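Local coordinates for CsuC (Acinetobacter baumannii, PDB 6FJY), which acts as the periplasmic chaperone of archaic Csu pili, holding the tip adhesin CsuE in a pre-assembly complex, probably by donor-strand complementation, at residues Pro7-Ile12 and Phe172-Ala177; Val33-Phe38 and His70-Thr75; Ser50-Ile55 and Gln86-Ile91. All blocks are in the same frame, centred on the assembly; numbering follows the deposited sequence.

Contact 1 of 3, residues Pro7-Ile12 and Phe172-Ala177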
ATOM      1  N   PRO A   7      -2.355  -0.039   2.525  1.00 61.91           N
ATOM      2  CA  PRO A   7      -1.028   0.139   1.909  1.00 62.71           C
ATOM      3  C   PRO A   7       0.008   0.834   2.800  1.00 48.40           C
ATOM      4  O   PRO A   7      -0.340   1.613   3.690  1.00 39.06           O
ATOM      5  CB  PRO A   7      -1.334   0.981   0.658  1.00 59.67           C
ATOM      6  CG  PRO A   7      -2.563   1.746   1.001  1.00 59.95           C
ATOM      7  CD  PRO A   7      -3.372   0.846   1.932  1.00 61.69           C
ATOM      8  N   ILE A   8       1.287   0.508   2.570  1.00 51.00           N
ATOM      9  CA  ILE A   8       2.379   1.140   3.305  1.00 48.72           C
ATOM     10  C   ILE A   8       2.887   2.424   2.640  1.00 49.69           C
ATOM     11  O   ILE A   8       3.766   3.091   3.204  1.00 36.65           O
ATOM     12  CB  ILE A   8       3.525   0.129   3.505  1.00 52.75           C
ATOM     13  CG1 ILE A   8       3.905  -0.507   2.182  1.00 60.75           C
ATOM     14  CG2 ILE A   8       3.114  -0.978   4.511  1.00 58.44           C
ATOM     15  CD1 ILE A   8       4.963  -1.578   2.337  1.00 71.52           C
ATOM     16  N   TYR A   9       2.352   2.795   1.470  1.00 53.23           N
ATOM     17  CA  TYR A   9       2.608   4.097   0.847  1.00 56.59           C
ATOM     18  C   TYR A   9       1.284   4.777   0.539  1.00 50.80           C
ATOM     19  O   TYR A   9       0.951   5.012  -0.625  1.00 35.45           O
ATOM     20  CB  TYR A   9       3.444   3.955  -0.426  1.00 47.02           C
ATOM     21  CG  TYR A   9       4.814   3.353  -0.214  1.00 55.00           C
ATOM     22  CD1 TYR A   9       5.761   3.979   0.585  1.00 49.26           C
ATOM     23  CD2 TYR A   9       5.158   2.152  -0.802  1.00 62.94           C
ATOM     24  CE1 TYR A   9       7.027   3.430   0.774  1.00 47.08           C
ATOM     25  CE2 TYR A   9       6.411   1.593  -0.616  1.00 69.98           C
ATOM     26  CZ  TYR A   9       7.339   2.233   0.174  1.00 55.81           C
ATOM     27  OH  TYR A   9       8.574   1.667   0.356  1.00 56.57           O
ATOM     28  N   PRO A  10       0.497   5.107   1.559  1.00 57.53           N
ATOM     29  CA  PRO A  10      -0.798   5.740   1.317  1.00 64.13           C
ATOM     30  C   PRO A  10      -0.666   7.224   0.985  1.00 58.63           C
ATOM     31  O   PRO A  10       0.349   7.874   1.261  1.00 29.91           O
ATOM     32  CB  PRO A  10      -1.532   5.528   2.641  1.00 51.06           C
ATOM     33  CG  PRO A  10      -0.437   5.593   3.656  1.00 44.01           C
ATOM     34  CD  PRO A  10       0.755   4.942   2.998  1.00 48.47           C
ATOM     35  N   LYS A  11      -1.726   7.745   0.367  1.00 54.74           N
ATOM     36  CA  LYS A  11      -1.816   9.153   0.008  1.00 54.62           C
ATOM     37  C   LYS A  11      -3.279   9.539  -0.136  1.00 52.96           C
ATOM     38  O   LYS A  11      -4.144   8.691  -0.371  1.00 36.14           O
ATOM     39  CB  LYS A  11      -1.043   9.505  -1.276  1.00 49.07           C
ATOM     40  CG  LYS A  11      -0.815   8.377  -2.278  1.00 60.95           C
ATOM     41  CD  LYS A  11      -2.067   7.901  -2.975  1.00 75.64           C
ATOM     42  CE  LYS A  11      -1.750   6.652  -3.816  1.00 88.25           C
ATOM     43  NZ  LYS A  11      -2.930   6.064  -4.535  1.00 93.43           N
ATOM     44  N   ILE A  12      -3.534  10.834   0.042  1.00 57.90           N
ATOM     45  CA  ILE A  12      -4.857  11.441  -0.064  1.00 57.14           C
ATOM     46  C   ILE A  12      -4.782  12.482  -1.175  1.00 59.94           C
ATOM     47  O   ILE A  12      -4.087  13.496  -1.033  1.00 55.29           O
ATOM     48  CB  ILE A  12      -5.286  12.085   1.260  1.00 55.67           C
ATOM     49  CG1 ILE A  12      -4.969  11.148   2.428  1.00 52.38           C
ATOM     50  CG2 ILE A  12      -6.776  12.432   1.225  1.00 65.56           C
ATOM     51  CD1 ILE A  12      -5.398  11.674   3.787  1.00 40.52           C
ATOM     52  N   PHE A 172       8.296  15.072  -3.102  1.00 60.07           N
ATOM     53  CA  PHE A 172       9.413  14.417  -2.435  1.00 46.43           C
ATOM     54  C   PHE A 172      10.186  13.506  -3.388  1.00 49.89           C
ATOM     55  O   PHE A 172       9.686  13.060  -4.423  1.00 43.89           O
ATOM     56  CB  PHE A 172       8.926  13.586  -1.245  1.00 55.93           C
ATOM     57  CG  PHE A 172       8.130  12.361  -1.636  1.00 54.84           C
ATOM     58  CD1 PHE A 172       6.779  12.464  -1.947  1.00 54.68           C
ATOM     59  CD2 PHE A 172       8.736  11.115  -1.717  1.00 55.17           C
ATOM     60  CE1 PHE A 172       6.036  11.339  -2.308  1.00 60.37           C
ATOM     61  CE2 PHE A 172       7.999   9.980  -2.083  1.00 56.86           C
ATOM     62  CZ  PHE A 172       6.647  10.095  -2.382  1.00 45.20           C
ATOM     63  N   ALA A 173      11.418  13.209  -2.989  1.00 51.47           N
ATOM     64  CA  ALA A 173      12.254  12.207  -3.622  1.00 46.67           C
ATOM     65  C   ALA A 173      12.549  11.118  -2.598  1.00 52.42           C
ATOM     66  O   ALA A 173      12.878  11.422  -1.447  1.00 44.17           O
ATOM     67  CB  ALA A 173      13.562  12.812  -4.139  1.00 54.54           C
ATOM     68  N   ARG A 174      12.372   9.858  -2.999  1.00 53.49           N
ATOM     69  CA  ARG A 174      12.783   8.706  -2.196  1.00 56.77           C
ATOM     70  C   ARG A 174      13.983   8.095  -2.917  1.00 60.99           C
ATOM     71  O   ARG A 174      13.832   7.400  -3.926  1.00 49.11           O
ATOM     72  CB  ARG A 174      11.642   7.703  -1.992  1.00 52.66           C
ATOM     73  CG  ARG A 174      11.998   6.564  -1.028  1.00 66.58           C
ATOM     74  CD  ARG A 174      10.829   5.618  -0.660  1.00 74.08           C
ATOM     75  NE  ARG A 174       9.820   5.533  -1.705  1.00 83.78           N
ATOM     76  CZ  ARG A 174       8.560   5.933  -1.574  1.00 68.21           C
ATOM     77  NH1 ARG A 174       8.129   6.447  -0.434  1.00 59.50           N
ATOM     78  NH2 ARG A 174       7.727   5.832  -2.597  1.00 71.88           N
ATOM     79  N   LEU A 175      15.176   8.392  -2.412  1.00 61.46           N
ATOM     80  CA  LEU A 175      16.421   7.993  -3.043  1.00 63.57           C
ATOM     81  C   LEU A 175      16.934   6.703  -2.423  1.00 66.67           C
ATOM     82  O   LEU A 175      16.865   6.518  -1.203  1.00 58.68           O
ATOM     83  CB  LEU A 175      17.471   9.087  -2.896  1.00 68.28           C
ATOM     84  CG  LEU A 175      17.124  10.460  -3.461  1.00 67.32           C
ATOM     85  CD1 LEU A 175      18.272  11.403  -3.186  1.00 64.43           C
ATOM     86  CD2 LEU A 175      16.812  10.391  -4.953  1.00 71.90           C
ATOM     87  N   SER A 176      17.449   5.813  -3.274  1.00 75.98           N
ATOM     88  CA  SER A 176      17.924   4.501  -2.843  1.00 85.00           C
ATOM     89  C   SER A 176      19.434   4.386  -3.009  1.00 93.92           C
ATOM     90  O   SER A 176      20.152   4.254  -2.015  1.00104.97           O
ATOM     91  CB  SER A 176      17.186   3.385  -3.593  1.00 69.25           C
ATOM     92  OG  SER A 176      17.326   3.518  -4.997  1.00 83.98           O
ATOM     93  N   ALA A 177      19.947   4.413  -4.237  1.00 91.74           N
ATOM     94  CA  ALA A 177      21.370   4.238  -4.490  1.00 95.06           C
ATOM     95  C   ALA A 177      21.917   5.508  -5.123  1.00104.68           C
ATOM     96  O   ALA A 177      21.314   6.056  -6.048  1.00112.12           O
ATOM     97  CB  ALA A 177      21.636   3.031  -5.394  1.00 90.84           C
TER
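Tyr9 and Arg174 bridge two backbones that never come close: their CA atoms, the nearest pair, are 11.6 Å apart, and no hydrogen bond links 7-12 to 172-177. Tyr9 sits in the turn before strand 11-12, Arg174 in the short strand 173-175, and both point their side chains into the gap. With CG trans to the amide nitrogen (chi1 -174°), the arginine reaches straight out, then bends at chi3 to bring its guanidinium over the CD1-CE1 side of the ring. The result is an off-centre cation-pi contact, Arg174 CZ lying 4.3 Å from the Tyr9 ring centre. The two planes are inclined by 38°, and NH1 comes closest, 3.4 Å from CE1 of Tyr9. Phe172 CE2 lies 3.7 Å above the opposite guanidinium face, so ring atoms of Phe172 and Tyr9 flank its faces, each toward the rim. NH1 bonds to Tyr196 OH and NH2 to Ser226 O. Tyr9 also packs on Pro119 and on an apolar side chain of the neighbouring protein chain. The contact thus spans the two domains typical of PapD-like chaperones: hydrogen bonds fix the guanidinium from the C-terminal side, while the N-terminal domain offers it an aromatic face.

Contact 2 of 3, residues Val33-Phe38 and His70-Thr75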
ATOM      1  N   VAL A  33      -3.935  -2.453  18.622  1.00 63.66           N
ATOM      2  CA  VAL A  33      -3.279  -1.521  17.716  1.00 60.82           C
ATOM      3  C   VAL A  33      -3.623  -0.094  18.116  1.00 48.32           C
ATOM      4  O   VAL A  33      -4.800   0.251  18.261  1.00 47.15           O
ATOM      5  CB  VAL A  33      -3.703  -1.780  16.259  1.00 62.76           C
ATOM      6  CG1 VAL A  33      -2.996  -0.841  15.334  1.00 74.42           C
ATOM      7  CG2 VAL A  33      -3.413  -3.226  15.893  1.00 74.67           C
ATOM      8  N   GLN A  34      -2.598   0.735  18.243  1.00 63.20           N
ATOM      9  CA  GLN A  34      -2.728   2.174  18.407  1.00 56.34           C
ATOM     10  C   GLN A  34      -2.270   2.838  17.120  1.00 53.42           C
ATOM     11  O   GLN A  34      -1.312   2.380  16.489  1.00 31.57           O
ATOM     12  CB  GLN A  34      -1.891   2.694  19.575  1.00 59.49           C
ATOM     13  CG  GLN A  34      -2.060   4.190  19.821  1.00 78.53           C
ATOM     14  CD  GLN A  34      -0.961   4.783  20.689  1.00 93.08           C
ATOM     15  OE1 GLN A  34       0.033   4.124  20.992  1.00 96.72           O
ATOM     16  NE2 GLN A  34      -1.129   6.041  21.079  1.00103.72           N
ATOM     17  N   ILE A  35      -2.989   3.878  16.710  1.00 50.48           N
ATOM     18  CA  ILE A  35      -2.736   4.591  15.466  1.00 49.68           C
ATOM     19  C   ILE A  35      -2.574   6.069  15.781  1.00 49.33           C
ATOM     20  O   ILE A  35      -3.429   6.660  16.444  1.00 41.08           O
ATOM     21  CB  ILE A  35      -3.877   4.381  14.456  1.00 58.47           C
ATOM     22  CG1 ILE A  35      -4.086   2.887  14.193  1.00 66.11           C
ATOM     23  CG2 ILE A  35      -3.554   5.053  13.156  1.00 44.98           C
ATOM     24  CD1 ILE A  35      -5.161   2.254  15.068  1.00 63.24           C
ATOM     25  N   ARG A  36      -1.469   6.659  15.336  1.00 69.93           N
ATOM     26  CA  ARG A  36      -1.251   8.099  15.431  1.00 54.25           C
ATOM     27  C   ARG A  36      -0.719   8.621  14.100  1.00 48.53           C
ATOM     28  O   ARG A  36      -0.110   7.881  13.327  1.00 30.27           O
ATOM     29  CB  ARG A  36      -0.272   8.451  16.555  1.00 54.53           C
ATOM     30  CG  ARG A  36      -0.845   8.270  17.963  1.00 70.10           C
ATOM     31  CD  ARG A  36       0.229   8.424  19.017  1.00 76.10           C
ATOM     32  NE  ARG A  36       1.213   7.348  18.950  1.00 96.57           N
ATOM     33  CZ  ARG A  36       2.325   7.307  19.678  1.00116.12           C
ATOM     34  NH1 ARG A  36       2.605   8.291  20.523  1.00129.47           N
ATOM     35  NH2 ARG A  36       3.164   6.288  19.554  1.00118.70           N
ATOM     36  N   VAL A  37      -0.971   9.896  13.811  1.00 57.54           N
ATOM     37  CA  VAL A  37      -0.457  10.506  12.588  1.00 56.80           C
ATOM     38  C   VAL A  37       0.288  11.779  12.970  1.00 40.53           C
ATOM     39  O   VAL A  37      -0.280  12.676  13.598  1.00 32.30           O
ATOM     40  CB  VAL A  37      -1.559  10.799  11.555  1.00 56.70           C
ATOM     41  CG1 VAL A  37      -0.958  11.422  10.287  1.00 55.74           C
ATOM     42  CG2 VAL A  37      -2.298   9.531  11.209  1.00 58.25           C
ATOM     43  N   PHE A  38       1.542  11.862  12.564  1.00 50.48           N
ATOM     44  CA  PHE A  38       2.411  12.980  12.875  1.00 57.52           C
ATOM     45  C   PHE A  38       2.730  13.752  11.606  1.00 50.09           C
ATOM     46  O   PHE A  38       2.812  13.183  10.518  1.00 41.09           O
ATOM     47  CB  PHE A  38       3.714  12.498  13.523  1.00 47.75           C
ATOM     48  CG  PHE A  38       3.524  11.880  14.881  1.00 69.84           C
ATOM     49  CD1 PHE A  38       3.559  12.665  16.024  1.00 70.86           C
ATOM     50  CD2 PHE A  38       3.285  10.521  15.017  1.00 69.53           C
ATOM     51  CE1 PHE A  38       3.383  12.100  17.271  1.00 76.06           C
ATOM     52  CE2 PHE A  38       3.112   9.953  16.264  1.00 72.47           C
ATOM     53  CZ  PHE A  38       3.155  10.741  17.389  1.00 81.70           C
ATOM     54  N   HIS A  70     -10.043  -4.632   9.841  1.00 58.62           N
ATOM     55  CA  HIS A  70     -10.544  -3.309  10.174  1.00 60.26           C
ATOM     56  C   HIS A  70     -10.040  -2.295   9.153  1.00 48.71           C
ATOM     57  O   HIS A  70      -8.952  -2.441   8.591  1.00 49.90           O
ATOM     58  CB  HIS A  70     -10.109  -2.875  11.581  1.00 45.98           C
ATOM     59  CG  HIS A  70     -10.684  -3.698  12.691  1.00 55.20           C
ATOM     60  ND1 HIS A  70     -11.063  -3.145  13.899  1.00 64.96           N
ATOM     61  CD2 HIS A  70     -10.915  -5.028  12.799  1.00 56.96           C
ATOM     62  CE1 HIS A  70     -11.535  -4.094  14.689  1.00 63.77           C
ATOM     63  NE2 HIS A  70     -11.460  -5.246  14.046  1.00 60.58           N
ATOM     64  N   MET A  71     -10.838  -1.265   8.912  1.00 63.68           N
ATOM     65  CA  MET A  71     -10.387  -0.149   8.096  1.00 56.62           C
ATOM     66  C   MET A  71      -9.875   0.947   9.017  1.00 55.31           C
ATOM     67  O   MET A  71     -10.462   1.220  10.070  1.00 41.70           O
ATOM     68  CB  MET A  71     -11.495   0.360   7.174  1.00 56.78           C
ATOM     69  CG  MET A  71     -11.040   1.427   6.183  1.00 67.34           C
ATOM     70  SD  MET A  71     -12.394   2.109   5.249  1.00 35.09           S
ATOM     71  CE  MET A  71     -12.988   3.137   6.462  1.00 38.88           C
ATOM     72  N   LEU A  72      -8.733   1.509   8.646  1.00 66.11           N
ATOM     73  CA  LEU A  72      -8.178   2.696   9.274  1.00 52.42           C
ATOM     74  C   LEU A  72      -8.445   3.861   8.329  1.00 51.32           C
ATOM     75  O   LEU A  72      -7.869   3.936   7.240  1.00 40.06           O
ATOM     76  CB  LEU A  72      -6.691   2.517   9.563  1.00 53.81           C
ATOM     77  CG  LEU A  72      -5.859   3.763   9.898  1.00 62.85           C
ATOM     78  CD1 LEU A  72      -6.404   4.531  11.113  1.00 53.28           C
ATOM     79  CD2 LEU A  72      -4.419   3.351  10.130  1.00 66.84           C
ATOM     80  N   ARG A  73      -9.369   4.719   8.724  1.00 49.87           N
ATOM     81  CA  ARG A  73      -9.764   5.883   7.950  1.00 64.88           C
ATOM     82  C   ARG A  73      -8.829   7.040   8.285  1.00 59.80           C
ATOM     83  O   ARG A  73      -8.633   7.363   9.463  1.00 31.69           O
ATOM     84  CB  ARG A  73     -11.206   6.244   8.292  1.00 68.26           C
ATOM     85  CG  ARG A  73     -11.994   6.912   7.222  1.00 69.12           C
ATOM     86  CD  ARG A  73     -13.400   7.186   7.725  1.00 73.70           C
ATOM     87  NE  ARG A  73     -14.303   6.069   7.470  1.00 93.07           N
ATOM     88  CZ  ARG A  73     -14.871   5.821   6.297  1.00104.22           C
ATOM     89  NH1 ARG A  73     -14.624   6.609   5.257  1.00116.99           N
ATOM     90  NH2 ARG A  73     -15.686   4.783   6.165  1.00 99.06           N
ATOM     91  N   LEU A  74      -8.222   7.630   7.261  1.00 52.89           N
ATOM     92  CA  LEU A  74      -7.396   8.825   7.412  1.00 48.64           C
ATOM     93  C   LEU A  74      -8.108   9.976   6.716  1.00 49.29           C
ATOM     94  O   LEU A  74      -8.162  10.020   5.484  1.00 41.32           O
ATOM     95  CB  LEU A  74      -6.002   8.615   6.835  1.00 49.38           C
ATOM     96  CG  LEU A  74      -5.275   7.385   7.352  1.00 45.37           C
ATOM     97  CD1 LEU A  74      -3.947   7.249   6.669  1.00 41.78           C
ATOM     98  CD2 LEU A  74      -5.090   7.527   8.856  1.00 48.85           C
ATOM     99  N   THR A  75      -8.648  10.903   7.507  1.00 63.59           N
ATOM    100  CA  THR A  75      -9.532  11.954   7.018  1.00 63.37           C
ATOM    101  C   THR A  75      -8.910  13.326   7.246  1.00 57.23           C
ATOM    102  O   THR A  75      -8.428  13.618   8.348  1.00 49.60           O
ATOM    103  CB  THR A  75     -10.899  11.879   7.708  1.00 55.55           C
ATOM    104  OG1 THR A  75     -11.446  10.570   7.533  1.00 47.46           O
ATOM    105  CG2 THR A  75     -11.862  12.883   7.104  1.00 57.29           C
TER
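The hydrophobic core of an immunoglobulin-like beta sandwich is formed here by Ile35 and Val37 of strand 31-41 meeting Leu72 and Leu74 of strand 69-76. The two strands run in the same direction but are not hydrogen-bonded to each other; Ile35 and Leu72 have CA atoms 8.5 Å apart, and the next inward-facing pair along the strands, Val37 and Leu74, is spaced much the same. Ile35 and Leu72 make the tighter contact. A chi1 of -56° (to CG1) leaves Ile35 CG2 trans to the backbone nitrogen, where it touches both methyls at the end of Leu72, 3.5 Å from CD1 and 3.6 Å from CD2. The two side chains lie alongside each other, pointing opposite ways, and Ile35 CG1 is 4.1 Å from Leu72 CD2.

This is the arrangement of facing sheets in the PapD N-terminal domain. Strand 31-41 pairs with 85-95, strand 69-76 pairs with 18-25, and strand 55-64 pairs with both 31-41 and 69-76, joining the two layers along one side. Pro57 of that joining strand touches Ile35 as well as Leu72, and Leu90 of strand 85-95 packs on the same two residues.

Further along, Val37 CG2 and Leu74 CD2 meet more loosely at 4.2 Å, the side chains set at a slant to each other. Leu74 does not aim its CB directly at the facing strand; a chi2 of 177° extends CD1, and it is the folded-back CD2 that reaches Val37. Gln52 covers Val37 from the loop ahead of strand 55-64. Alternation along strand 31-41 sends Gln34, Arg36 and Phe38 to the other surface of their sheet, where Arg36 makes a long, weak ion pair with Asp93 and Phe38 packs on Ile91.

Contact 3 of 3, residues Ser50-Ile55 and Gln86-Ile91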
ATOM      1  N   SER A  50       5.763  15.852  14.550  1.00 63.37           N
ATOM      2  CA  SER A  50       4.982  16.625  15.502  1.00 60.50           C
ATOM      3  C   SER A  50       3.517  16.215  15.472  1.00 61.71           C
ATOM      4  O   SER A  50       2.991  15.783  14.441  1.00 44.92           O
ATOM      5  CB  SER A  50       5.086  18.131  15.221  1.00 59.31           C
ATOM      6  OG  SER A  50       4.706  18.424  13.888  1.00 58.25           O
ATOM      7  N   GLU A  51       2.860  16.406  16.618  1.00 52.59           N
ATOM      8  CA  GLU A  51       1.429  16.165  16.733  1.00 60.52           C
ATOM      9  C   GLU A  51       0.674  17.104  15.807  1.00 56.83           C
ATOM     10  O   GLU A  51       1.144  18.189  15.469  1.00 45.13           O
ATOM     11  CB  GLU A  51       0.964  16.348  18.179  1.00 66.44           C
ATOM     12  CG  GLU A  51       1.451  15.252  19.113  1.00 70.41           C
ATOM     13  CD  GLU A  51       0.800  15.313  20.477  1.00 70.36           C
ATOM     14  OE1 GLU A  51       0.362  16.409  20.895  1.00 61.11           O
ATOM     15  OE2 GLU A  51       0.734  14.259  21.138  1.00 73.99           O
ATOM     16  N   GLN A  52      -0.502  16.665  15.380  1.00 64.97           N
ATOM     17  CA  GLN A  52      -1.213  17.343  14.314  1.00 58.94           C
ATOM     18  C   GLN A  52      -2.679  16.914  14.323  1.00 62.34           C
ATOM     19  O   GLN A  52      -3.005  15.785  14.704  1.00 40.56           O
ATOM     20  CB  GLN A  52      -0.523  17.028  12.981  1.00 55.39           C
ATOM     21  CG  GLN A  52      -1.367  17.161  11.749  1.00 69.80           C
ATOM     22  CD  GLN A  52      -2.077  15.884  11.383  1.00 58.26           C
ATOM     23  OE1 GLN A  52      -2.773  15.838  10.385  1.00 68.96           O
ATOM     24  NE2 GLN A  52      -1.898  14.837  12.181  1.00 61.67           N
ATOM     25  N   SER A  53      -3.557  17.839  13.914  1.00 72.70           N
ATOM     26  CA  SER A  53      -4.992  17.587  13.792  1.00 68.51           C
ATOM     27  C   SER A  53      -5.500  17.699  12.359  1.00 56.87           C
ATOM     28  O   SER A  53      -6.717  17.721  12.146  1.00 48.14           O
ATOM     29  CB  SER A  53      -5.780  18.549  14.693  1.00 62.51           C
ATOM     30  OG  SER A  53      -5.306  18.477  16.024  1.00 67.79           O
ATOM     31  N   GLU A  54      -4.604  17.829  11.383  1.00 62.69           N
ATOM     32  CA  GLU A  54      -5.024  18.015   9.995  1.00 68.20           C
ATOM     33  C   GLU A  54      -5.519  16.709   9.397  1.00 67.12           C
ATOM     34  O   GLU A  54      -6.464  16.699   8.594  1.00 49.68           O
ATOM     35  CB  GLU A  54      -3.868  18.563   9.161  1.00 63.00           C
ATOM     36  CG  GLU A  54      -3.254  19.840   9.710  1.00 58.01           C
ATOM     37  CD  GLU A  54      -1.913  20.158   9.062  1.00 67.59           C
ATOM     38  OE1 GLU A  54      -1.443  19.341   8.237  1.00 64.46           O
ATOM     39  OE2 GLU A  54      -1.334  21.225   9.371  1.00 62.83           O
ATOM     40  N   ILE A  55      -4.851  15.609   9.746  1.00 64.39           N
ATOM     41  CA  ILE A  55      -5.227  14.259   9.350  1.00 55.72           C
ATOM     42  C   ILE A  55      -5.586  13.493  10.610  1.00 55.31           C
ATOM     43  O   ILE A  55      -4.733  13.251  11.474  1.00 38.10           O
ATOM     44  CB  ILE A  55      -4.099  13.552   8.585  1.00 51.15           C
ATOM     45  CG1 ILE A  55      -3.771  14.321   7.317  1.00 58.29           C
ATOM     46  CG2 ILE A  55      -4.512  12.138   8.239  1.00 59.70           C
ATOM     47  CD1 ILE A  55      -4.973  14.527   6.461  1.00 68.74           C
ATOM     48  N   GLN A  86       1.799  17.846   1.421  1.00 53.55           N
ATOM     49  CA  GLN A  86       2.024  17.766   2.863  1.00 49.89           C
ATOM     50  C   GLN A  86       2.452  16.354   3.250  1.00 47.96           C
ATOM     51  O   GLN A  86       1.855  15.363   2.805  1.00 36.27           O
ATOM     52  CB  GLN A  86       0.770  18.140   3.653  1.00 54.66           C
ATOM     53  CG  GLN A  86       0.207  19.504   3.360  1.00 78.56           C
ATOM     54  CD  GLN A  86       1.068  20.640   3.888  1.00 79.14           C
ATOM     55  OE1 GLN A  86       2.027  20.427   4.631  1.00 79.95           O
ATOM     56  NE2 GLN A  86       0.724  21.857   3.499  1.00 81.70           N
ATOM     57  N   SER A  87       3.484  16.275   4.079  1.00 56.53           N
ATOM     58  CA  SER A  87       4.100  15.021   4.472  1.00 57.28           C
ATOM     59  C   SER A  87       3.709  14.684   5.902  1.00 51.83           C
ATOM     60  O   SER A  87       3.612  15.567   6.755  1.00 35.60           O
ATOM     61  CB  SER A  87       5.617  15.117   4.349  1.00 65.28           C
ATOM     62  OG  SER A  87       5.969  15.557   3.048  1.00 67.60           O
ATOM     63  N   TYR A  88       3.471  13.403   6.156  1.00 55.42           N
ATOM     64  CA  TYR A  88       3.085  12.927   7.472  1.00 47.15           C
ATOM     65  C   TYR A  88       3.705  11.551   7.679  1.00 54.94           C
ATOM     66  O   TYR A  88       4.113  10.886   6.723  1.00 37.96           O
ATOM     67  CB  TYR A  88       1.563  12.817   7.608  1.00 43.72           C
ATOM     68  CG  TYR A  88       0.796  14.069   7.311  1.00 48.65           C
ATOM     69  CD1 TYR A  88       0.431  14.379   6.002  1.00 43.83           C
ATOM     70  CD2 TYR A  88       0.391  14.921   8.328  1.00 51.98           C
ATOM     71  CE1 TYR A  88      -0.290  15.511   5.712  1.00 60.03           C
ATOM     72  CE2 TYR A  88      -0.341  16.061   8.043  1.00 62.88           C
ATOM     73  CZ  TYR A  88      -0.671  16.352   6.729  1.00 61.48           C
ATOM     74  OH  TYR A  88      -1.386  17.482   6.440  1.00 52.58           O
ATOM     75  N   ARG A  89       3.724  11.093   8.929  1.00 55.50           N
ATOM     76  CA  ARG A  89       4.117   9.722   9.240  1.00 49.79           C
ATOM     77  C   ARG A  89       2.941   9.075   9.940  1.00 46.42           C
ATOM     78  O   ARG A  89       2.445   9.611  10.938  1.00 45.62           O
ATOM     79  CB  ARG A  89       5.347   9.645  10.147  1.00 44.92           C
ATOM     80  CG  ARG A  89       6.637  10.258   9.580  1.00 66.14           C
ATOM     81  CD  ARG A  89       7.212   9.574   8.354  1.00 70.23           C
ATOM     82  NE  ARG A  89       7.603   8.195   8.582  1.00 66.72           N
ATOM     83  CZ  ARG A  89       8.359   7.494   7.747  1.00 65.41           C
ATOM     84  NH1 ARG A  89       8.818   8.044   6.630  1.00 63.25           N
ATOM     85  NH2 ARG A  89       8.645   6.234   8.023  1.00 77.58           N
ATOM     86  N   LEU A  90       2.469   7.958   9.389  1.00 55.34           N
ATOM     87  CA  LEU A  90       1.493   7.109  10.055  1.00 48.93           C
ATOM     88  C   LEU A  90       2.251   6.148  10.965  1.00 51.55           C
ATOM     89  O   LEU A  90       3.167   5.453  10.507  1.00 33.36           O
ATOM     90  CB  LEU A  90       0.668   6.345   9.023  1.00 53.99           C
ATOM     91  CG  LEU A  90      -0.201   5.203   9.544  1.00 46.03           C
ATOM     92  CD1 LEU A  90      -1.197   5.709  10.541  1.00 37.77           C
ATOM     93  CD2 LEU A  90      -0.886   4.469   8.405  1.00 45.65           C
ATOM     94  N   ILE A  91       1.896   6.132  12.254  1.00 56.32           N
ATOM     95  CA  ILE A  91       2.556   5.280  13.241  1.00 56.88           C
ATOM     96  C   ILE A  91       1.512   4.355  13.856  1.00 46.00           C
ATOM     97  O   ILE A  91       0.614   4.807  14.582  1.00 33.49           O
ATOM     98  CB  ILE A  91       3.260   6.084  14.340  1.00 65.24           C
ATOM     99  CG1 ILE A  91       4.281   7.063  13.764  1.00 57.44           C
ATOM    100  CG2 ILE A  91       3.966   5.117  15.283  1.00 66.88           C
ATOM    101  CD1 ILE A  91       5.429   6.397  13.085  1.00 68.43           C
TER
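The ring of Tyr88 is met from different directions by Ile55 and Glu54, each crossing it at about a right angle. Ile55 lies over a face: its CG1 is 3.9 Å from the ring centre and only 18° from the normal, a CH-pi contact that leans slightly toward the hydroxyl end, with CZ 3.8 Å away. Glu54 comes instead to the edge. Its carboxylate stands almost perpendicular to the ring, at 86°, and OE1 accepts a 2.6 Å hydrogen bond from Tyr88 OH, which lies almost in line with the C-O bond. The other oxygen, OE2, forms a salt bridge with Lys39, so the carboxylate is held at both oxygens and the tyrosine hydroxyl is probably polarised by the charge.

These residues tie the loop after strand 48-50, and the first residue of strand 55-64, to strand 85-95 of the N-terminal immunoglobulin-like domain. Tyr88 is buried, packing on Leu80 and on Ala122 of strand 109-123, while Ile55 continues into the sandwich interior against Leu74.

Gln52 adds its aliphatic part at another point of the ring edge, with CG in the ring plane and 4.0 Å from CE2; the placement of its amide is doubtful. Next along the strand, Arg89 makes a cation-pi contact with Trp40 and a salt bridge to the other protein chain's backbone, probably its C-terminal carboxylate, as in related chaperones, consistent with a role in holding the bound subunit.

How the contacts relate
Contacts 2 and 3 lie within the N-terminal domain, their centres about 11 Å apart, whereas contact 1 spans the two domains near the centre of the molecule. Contact 2 is buried and wholly aliphatic; contact 3 is partly buried and mixes a CH-pi face with a charged hydrogen bond; contact 1, also partly buried, rests on one cation-pi pair. Strands 31-41 and 85-95 are neighbours and join contacts 2 and 3, Phe38 O lying 2.8 Å from Arg89 N. Ile12 of segment 7-12, outside the cation-pi pair, packs on both others, its CD1 3.6 Å from Leu74 O and 3.9 Å from Ile55 CD1. Along the chain, contacts 2 and 3 interleave inside the span closed by contact 1.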